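Local coordinates for thioredoxin-like protein (Klebsiella pneumoniae subsp. pneumoniae MGH 78578, PDB 3TY1), which is of unknown function but belongs to the galactose mutarotase-like superfamily and probably binds carbohydrate, as in aldose 1-epimerases, at residues W121-Y133 with T319-Q331. Residues are numbered along the deposited sequence; the frame is centred on the assembly and turned at random.
Sequences WTGHPVTADGQIY and TSYAYPVTIERKQ
The backbone of Gly123 and His124 runs against that of Ala322 to Pro324, where His124 N donates a nearly straight hydrogen bond (170°) to Ala322 O, 2.9 Å away. The same carbonyl oxygen lies over one face of the His124 imidazole, whose ND1 hydrogen-bonds OE1 of the C-terminal Glu384. Two waters bridge the backbones here: one links Thr122 O and His124 O to Val325 N in the first turn of helix 325-330, and the other joins Thr122 O to Tyr323 O. The contact joins the hairpin following strand 114-119 to the short helix following strand 311-318, both strands pairing with strand 204-214 in this supersandwich fold. Strand 126-128 of the hairpin runs at 66° to the helix. Val126 crosses Pro324 at about a right angle, CB to CB 3.7 Å, and points its CG2 at the tip of Thr326, while Ala128 CB meets Thr326 CG2 at 3.6 Å. A chi1 of 67° sets Val325 CG1 between the backbone N and the carbonyl carbon, whence it reaches over one Tyr133 face in a CH-pi contact, 3.8 Å from the centroid; Gln131 NE2 sits above the opposite face, toward its rim. The extended Arg329 chain brings NH2 to Tyr133 OH at 3.0 Å, the hydroxyl near the guanidinium plane and the phenol ring perpendicular to it. This hydroxyl donates to Asp129 OD2's syn lone pair and weakly bonds a sulfate; the surrounding charges probably polarise it.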
ATOM      1  N   TRP A 121      12.294  15.491  -1.164  1.00 34.18           N
ATOM      2  CA  TRP A 121      11.879  16.591  -0.281  1.00 34.83           C
ATOM      3  C   TRP A 121      11.958  16.122   1.161  1.00 34.91           C
ATOM      4  O   TRP A 121      12.190  14.938   1.418  1.00 32.02           O
ATOM      5  CB  TRP A 121      10.470  17.134  -0.601  1.00 37.31           C
ATOM      6  CG  TRP A 121       9.397  16.233  -0.234  1.00 35.84           C
ATOM      7  CD1 TRP A 121       8.725  16.209   0.951  1.00 36.48           C
ATOM      8  CD2 TRP A 121       8.900  15.152  -1.003  1.00 36.53           C
ATOM      9  NE1 TRP A 121       7.825  15.196   0.958  1.00 34.27           N
ATOM     10  CE2 TRP A 121       7.923  14.507  -0.222  1.00 33.26           C
ATOM     11  CE3 TRP A 121       9.188  14.654  -2.280  1.00 43.25           C
ATOM     12  CZ2 TRP A 121       7.219  13.375  -0.671  1.00 37.09           C
ATOM     13  CZ3 TRP A 121       8.500  13.541  -2.728  1.00 47.34           C
ATOM     14  CH2 TRP A 121       7.517  12.909  -1.920  1.00 47.58           C
ATOM     15  N   THR A 122      11.731  17.050   2.086  1.00 32.93           N
ATOM     16  CA  THR A 122      11.765  16.765   3.508  1.00 33.94           C
ATOM     17  C   THR A 122      10.839  17.712   4.270  1.00 33.53           C
ATOM     18  O   THR A 122      10.212  18.592   3.702  1.00 33.20           O
ATOM     19  CB  THR A 122      13.217  16.907   4.060  1.00 33.07           C
ATOM     20  OG1 THR A 122      13.321  16.194   5.281  1.00 34.55           O
ATOM     21  CG2 THR A 122      13.633  18.411   4.240  1.00 31.60           C
ATOM     22  N   GLY A 123      10.739  17.494   5.573  1.00 33.34           N
ATOM     23  CA  GLY A 123      10.068  18.431   6.451  1.00 33.56           C
ATOM     24  C   GLY A 123       8.597  18.164   6.681  1.00 34.49           C
ATOM     25  O   GLY A 123       8.024  17.204   6.135  1.00 34.05           O
ATOM     26  N   HIS A 124       7.979  19.037   7.467  1.00 34.02           N
ATOM     27  CA  HIS A 124       6.556  18.899   7.782  1.00 35.12           C
ATOM     28  C   HIS A 124       5.727  18.928   6.491  1.00 34.42           C
ATOM     29  O   HIS A 124       6.135  19.532   5.507  1.00 35.93           O
ATOM     30  CB  HIS A 124       6.087  20.016   8.704  1.00 36.33           C
ATOM     31  CG  HIS A 124       6.656  19.956  10.078  1.00 38.14           C
ATOM     32  ND1 HIS A 124       6.578  21.018  10.948  1.00 39.86           N
ATOM     33  CD2 HIS A 124       7.320  18.977  10.735  1.00 35.22           C
ATOM     34  CE1 HIS A 124       7.140  20.685  12.093  1.00 46.92           C
ATOM     35  NE2 HIS A 124       7.586  19.450  11.992  1.00 41.25           N
ATOM     36  N   PRO A 125       4.551  18.283   6.493  1.00 32.81           N
ATOM     37  CA  PRO A 125       3.746  18.214   5.276  1.00 33.49           C
ATOM     38  C   PRO A 125       3.070  19.521   4.851  1.00 37.39           C
ATOM     39  O   PRO A 125       2.911  20.427   5.658  1.00 35.80           O
ATOM     40  CB  PRO A 125       2.684  17.154   5.604  1.00 34.29           C
ATOM     41  CG  PRO A 125       2.479  17.253   7.041  1.00 35.08           C
ATOM     42  CD  PRO A 125       3.902  17.571   7.611  1.00 34.12           C
ATOM     43  N   VAL A 126       2.746  19.606   3.566  1.00 36.82           N
ATOM     44  CA  VAL A 126       2.025  20.742   2.994  1.00 38.76           C
ATOM     45  C   VAL A 126       1.470  20.286   1.692  1.00 38.96           C
ATOM     46  O   VAL A 126       2.086  19.453   1.017  1.00 37.39           O
ATOM     47  CB  VAL A 126       2.953  21.984   2.712  1.00 40.95           C
ATOM     48  CG1 VAL A 126       4.092  21.652   1.681  1.00 34.07           C
ATOM     49  CG2 VAL A 126       2.144  23.228   2.227  1.00 42.03           C
ATOM     50  N   THR A 127       0.298  20.807   1.339  1.00 42.16           N
ATOM     51  CA  THR A 127      -0.281  20.614   0.015  1.00 40.36           C
ATOM     52  C   THR A 127       0.094  21.852  -0.806  1.00 43.16           C
ATOM     53  O   THR A 127      -0.299  22.939  -0.474  1.00 41.80           O
ATOM     54  CB  THR A 127      -1.802  20.407   0.127  1.00 44.07           C
ATOM     55  OG1 THR A 127      -2.040  19.326   1.051  1.00 41.16           O
ATOM     56  CG2 THR A 127      -2.471  20.108  -1.250  1.00 43.81           C
ATOM     57  N   ALA A 128       0.883  21.665  -1.850  1.00 46.88           N
ATOM     58  CA  ALA A 128       1.349  22.748  -2.738  1.00 52.55           C
ATOM     59  C   ALA A 128       1.339  22.127  -4.106  1.00 56.36           C
ATOM     60  O   ALA A 128       1.442  20.910  -4.221  1.00 56.63           O
ATOM     61  CB  ALA A 128       2.736  23.205  -2.367  1.00 50.51           C
ATOM     62  N   ASP A 129       1.160  22.985  -5.115  0.50 62.73           N
ATOM     63  CA  ASP A 129       0.690  22.614  -6.458  0.50 65.38           C
ATOM     64  C   ASP A 129      -0.684  22.085  -6.093  0.50 63.12           C
ATOM     65  O   ASP A 129      -1.384  22.672  -5.262  0.50 63.49           O
ATOM     66  CB  ASP A 129       1.524  21.526  -7.150  0.50 66.34           C
ATOM     67  CG  ASP A 129       3.015  21.638  -6.863  0.50 69.05           C
ATOM     68  OD1 ASP A 129       3.610  22.720  -7.076  0.50 74.94           O
ATOM     69  OD2 ASP A 129       3.584  20.617  -6.421  0.50 70.54           O
ATOM     70  N   GLY A 130      -1.054  20.950  -6.658  0.50 60.28           N
ATOM     71  CA  GLY A 130      -2.211  20.256  -6.144  0.50 57.69           C
ATOM     72  C   GLY A 130      -1.789  18.994  -5.402  0.50 54.80           C
ATOM     73  O   GLY A 130      -2.601  18.092  -5.250  0.50 55.56           O
ATOM     74  N   GLN A 131      -0.551  18.915  -4.896  1.00 51.60           N
ATOM     75  CA  GLN A 131      -0.071  17.616  -4.373  1.00 49.07           C
ATOM     76  C   GLN A 131       0.320  17.664  -2.914  1.00 44.50           C
ATOM     77  O   GLN A 131       0.729  18.702  -2.407  1.00 45.71           O
ATOM     78  CB  GLN A 131       1.127  17.114  -5.213  1.00 48.41           C
ATOM     79  CG  GLN A 131       2.521  17.474  -4.726  1.00 57.33           C
ATOM     80  CD  GLN A 131       3.620  16.695  -5.463  1.00 61.35           C
ATOM     81  OE1 GLN A 131       3.648  16.649  -6.685  1.00 66.92           O
ATOM     82  NE2 GLN A 131       4.525  16.092  -4.707  1.00 73.86           N
ATOM     83  N   ILE A 132       0.254  16.511  -2.264  1.00 41.15           N
ATOM     84  CA  ILE A 132       0.633  16.430  -0.856  1.00 37.75           C
ATOM     85  C   ILE A 132       2.102  16.068  -0.780  1.00 37.69           C
ATOM     86  O   ILE A 132       2.496  15.010  -1.237  1.00 38.69           O
ATOM     87  CB  ILE A 132      -0.176  15.383  -0.099  1.00 36.93           C
ATOM     88  CG1 ILE A 132      -1.677  15.695  -0.144  1.00 42.39           C
ATOM     89  CG2 ILE A 132       0.269  15.337   1.372  1.00 31.32           C
ATOM     90  CD1 ILE A 132      -2.576  14.532   0.368  1.00 38.68           C
ATOM     91  N   TYR A 133       2.898  16.942  -0.185  1.00 37.31           N
ATOM     92  CA  TYR A 133       4.270  16.642   0.165  1.00 33.97           C
ATOM     93  C   TYR A 133       4.202  16.070   1.549  1.00 33.40           C
ATOM     94  O   TYR A 133       3.912  16.786   2.487  1.00 36.02           O
ATOM     95  CB  TYR A 133       5.105  17.919   0.172  1.00 36.52           C
ATOM     96  CG  TYR A 133       5.387  18.424  -1.215  1.00 34.63           C
ATOM     97  CD1 TYR A 133       6.467  17.936  -1.934  1.00 40.65           C
ATOM     98  CD2 TYR A 133       4.563  19.386  -1.809  1.00 42.33           C
ATOM     99  CE1 TYR A 133       6.742  18.386  -3.214  1.00 40.79           C
ATOM    100  CE2 TYR A 133       4.822  19.858  -3.085  1.00 42.91           C
ATOM    101  CZ  TYR A 133       5.907  19.351  -3.786  1.00 47.32           C
ATOM    102  OH  TYR A 133       6.168  19.804  -5.039  1.00 47.34           O
ATOM    103  N   THR A 319      20.248  19.931   5.252  1.00 37.55           N
ATOM    104  CA  THR A 319      20.288  21.014   4.268  1.00 37.85           C
ATOM    105  C   THR A 319      19.136  21.998   4.542  1.00 39.88           C
ATOM    106  O   THR A 319      19.185  23.168   4.146  1.00 40.16           O
ATOM    107  CB  THR A 319      20.198  20.509   2.803  1.00 38.41           C
ATOM    108  OG1 THR A 319      18.967  19.815   2.619  1.00 35.42           O
ATOM    109  CG2 THR A 319      21.373  19.603   2.441  1.00 35.45           C
ATOM    110  N   SER A 320      18.111  21.510   5.232  1.00 38.06           N
ATOM    111  CA  SER A 320      16.900  22.265   5.550  1.00 39.00           C
ATOM    112  C   SER A 320      16.529  22.142   7.017  1.00 37.44           C
ATOM    113  O   SER A 320      16.967  21.225   7.747  1.00 36.67           O
ATOM    114  CB  SER A 320      15.705  21.760   4.704  1.00 38.83           C
ATOM    115  OG  SER A 320      15.515  22.487   3.516  1.00 41.96           O
ATOM    116  N   TYR A 321      15.726  23.112   7.444  1.00 37.76           N
ATOM    117  CA  TYR A 321      14.999  23.030   8.693  1.00 36.30           C
ATOM    118  C   TYR A 321      13.724  22.249   8.381  1.00 38.38           C
ATOM    119  O   TYR A 321      13.441  21.921   7.227  1.00 39.13           O
ATOM    120  CB  TYR A 321      14.693  24.423   9.279  1.00 37.91           C
ATOM    121  CG  TYR A 321      15.939  25.170   9.682  1.00 38.18           C
ATOM    122  CD1 TYR A 321      16.805  24.663  10.671  1.00 38.35           C
ATOM    123  CD2 TYR A 321      16.269  26.383   9.094  1.00 44.39           C
ATOM    124  CE1 TYR A 321      17.965  25.395  11.056  1.00 41.45           C
ATOM    125  CE2 TYR A 321      17.413  27.084   9.456  1.00 44.56           C
ATOM    126  CZ  TYR A 321      18.262  26.592  10.432  1.00 43.46           C
ATOM    127  OH  TYR A 321      19.410  27.306  10.780  1.00 43.02           O
ATOM    128  N   ALA A 322      12.962  21.943   9.427  1.00 35.83           N
ATOM    129  CA  ALA A 322      11.810  21.070   9.308  1.00 35.77           C
ATOM    130  C   ALA A 322      10.512  21.731   8.844  1.00 36.71           C
ATOM    131  O   ALA A 322       9.443  21.078   8.841  1.00 33.86           O
ATOM    132  CB  ALA A 322      11.594  20.308  10.664  1.00 32.86           C
ATOM    133  N   TYR A 323      10.574  23.010   8.471  1.00 37.76           N
ATOM    134  CA  TYR A 323       9.426  23.663   7.850  1.00 36.65           C
ATOM    135  C   TYR A 323       9.073  22.958   6.545  1.00 35.97           C
ATOM    136  O   TYR A 323       9.900  22.249   6.008  1.00 37.42           O
ATOM    137  CB  TYR A 323       9.684  25.140   7.557  1.00 37.69           C
ATOM    138  CG  TYR A 323       9.971  25.976   8.774  1.00 37.33           C
ATOM    139  CD1 TYR A 323       8.972  26.273   9.680  1.00 37.00           C
ATOM    140  CD2 TYR A 323      11.261  26.471   9.022  1.00 46.23           C
ATOM    141  CE1 TYR A 323       9.236  27.048  10.808  1.00 41.48           C
ATOM    142  CE2 TYR A 323      11.536  27.244  10.147  1.00 43.89           C
ATOM    143  CZ  TYR A 323      10.516  27.519  11.036  1.00 41.61           C
ATOM    144  OH  TYR A 323      10.751  28.263  12.157  1.00 42.60           O
ATOM    145  N   PRO A 324       7.827  23.127   6.044  1.00 37.16           N
ATOM    146  CA  PRO A 324       7.438  22.505   4.786  1.00 37.10           C
ATOM    147  C   PRO A 324       8.241  23.009   3.593  1.00 38.37           C
ATOM    148  O   PRO A 324       8.856  24.068   3.659  1.00 40.23           O
ATOM    149  CB  PRO A 324       5.956  22.874   4.636  1.00 39.15           C
ATOM    150  CG  PRO A 324       5.499  23.238   5.977  1.00 42.00           C
ATOM    151  CD  PRO A 324       6.693  23.817   6.679  1.00 39.67           C
ATOM    152  N   VAL A 325       8.223  22.236   2.524  1.00 37.57           N
ATOM    153  CA  VAL A 325       9.003  22.516   1.325  1.00 40.71           C
ATOM    154  C   VAL A 325       8.700  23.896   0.713  1.00 43.38           C
ATOM    155  O   VAL A 325       9.593  24.505   0.110  1.00 44.41           O
ATOM    156  CB  VAL A 325       8.842  21.374   0.291  1.00 41.91           C
ATOM    157  CG1 VAL A 325       7.392  21.338  -0.255  1.00 40.49           C
ATOM    158  CG2 VAL A 325       9.879  21.502  -0.816  1.00 41.34           C
ATOM    159  N   THR A 326       7.474  24.394   0.911  1.00 44.14           N
ATOM    160  CA  THR A 326       7.088  25.748   0.507  1.00 46.90           C
ATOM    161  C   THR A 326       7.943  26.815   1.206  1.00 45.78           C
ATOM    162  O   THR A 326       8.433  27.720   0.569  1.00 50.30           O
ATOM    163  CB  THR A 326       5.570  26.020   0.786  1.00 48.66           C
ATOM    164  OG1 THR A 326       5.246  25.571   2.109  1.00 49.59           O
ATOM    165  CG2 THR A 326       4.698  25.291  -0.215  1.00 47.70           C
ATOM    166  N   ILE A 327       8.133  26.695   2.516  1.00 45.08           N
ATOM    167  CA  ILE A 327       8.960  27.650   3.293  1.00 46.02           C
ATOM    168  C   ILE A 327      10.433  27.487   2.961  1.00 45.23           C
ATOM    169  O   ILE A 327      11.132  28.484   2.725  1.00 47.08           O
ATOM    170  CB  ILE A 327       8.685  27.524   4.804  1.00 45.55           C
ATOM    171  CG1 ILE A 327       7.341  28.201   5.110  1.00 52.75           C
ATOM    172  CG2 ILE A 327       9.801  28.133   5.634  1.00 47.14           C
ATOM    173  CD1 ILE A 327       6.645  27.698   6.341  1.00 50.04           C
ATOM    174  N   GLU A 328      10.892  26.235   2.870  1.00 44.96           N
ATOM    175  CA  GLU A 328      12.303  25.948   2.543  1.00 43.77           C
ATOM    176  C   GLU A 328      12.708  26.431   1.141  1.00 46.24           C
ATOM    177  O   GLU A 328      13.861  26.849   0.949  1.00 49.71           O
ATOM    178  CB  GLU A 328      12.640  24.478   2.746  1.00 39.61           C
ATOM    179  CG  GLU A 328      12.461  24.048   4.191  1.00 37.22           C
ATOM    180  CD  GLU A 328      13.399  24.746   5.155  1.00 45.78           C
ATOM    181  OE1 GLU A 328      14.634  24.592   4.993  1.00 46.53           O
ATOM    182  OE2 GLU A 328      12.913  25.477   6.056  1.00 43.24           O
ATOM    183  N   ARG A 329      11.781  26.414   0.189  1.00 44.48           N
ATOM    184  CA  ARG A 329      12.038  27.010  -1.135  1.00 49.18           C
ATOM    185  C   ARG A 329      12.094  28.541  -1.050  1.00 51.36           C
ATOM    186  O   ARG A 329      13.024  29.176  -1.576  1.00 53.12           O
ATOM    187  CB  ARG A 329      10.936  26.647  -2.125  1.00 50.82           C
ATOM    188  CG  ARG A 329      10.981  25.218  -2.635  1.00 49.71           C
ATOM    189  CD  ARG A 329       9.637  24.878  -3.221  1.00 51.01           C
ATOM    190  NE  ARG A 329       9.552  23.512  -3.702  1.00 48.60           N
ATOM    191  CZ  ARG A 329       8.444  22.947  -4.177  1.00 51.36           C
ATOM    192  NH1 ARG A 329       7.288  23.617  -4.258  1.00 53.31           N
ATOM    193  NH2 ARG A 329       8.487  21.681  -4.567  1.00 50.17           N
ATOM    194  N   LYS A 330      11.082  29.114  -0.394  1.00 52.75           N
ATOM    195  CA  LYS A 330      10.941  30.573  -0.241  1.00 56.36           C
ATOM    196  C   LYS A 330      12.197  31.131   0.404  1.00 55.04           C
ATOM    197  O   LYS A 330      12.761  32.076  -0.086  1.00 53.57           O
ATOM    198  CB  LYS A 330       9.713  30.914   0.623  1.00 57.00           C
ATOM    199  CG  LYS A 330       9.233  32.370   0.574  1.00 67.11           C
ATOM    200  CD  LYS A 330       8.199  32.580  -0.549  1.00 80.25           C
ATOM    201  CE  LYS A 330       7.637  34.010  -0.581  1.00 82.63           C
ATOM    202  NZ  LYS A 330       8.719  34.994  -0.770  1.00 85.06           N
ATOM    203  N   GLN A 331      12.673  30.494   1.471  1.00 51.41           N
ATOM    204  CA  GLN A 331      13.874  30.952   2.168  1.00 52.29           C
ATOM    205  C   GLN A 331      15.202  30.411   1.578  1.00 52.69           C
ATOM    206  O   GLN A 331      16.242  30.556   2.201  1.00 50.90           O
ATOM    207  CB  GLN A 331      13.751  30.711   3.677  1.00 51.62           C
ATOM    208  CG  GLN A 331      12.454  31.309   4.226  1.00 55.89           C
ATOM    209  CD  GLN A 331      12.413  31.386   5.725  1.00 56.02           C
ATOM    210  OE1 GLN A 331      13.074  30.625   6.423  1.00 53.76           O
ATOM    211  NE2 GLN A 331      11.632  32.328   6.236  1.00 56.82           N
TER
HETATM  212  O   HOH W   1       7.446  19.405   3.008  1.00 37.11           O
HETATM  213  O   HOH W   2      10.906  21.129   3.592  1.00 40.83           O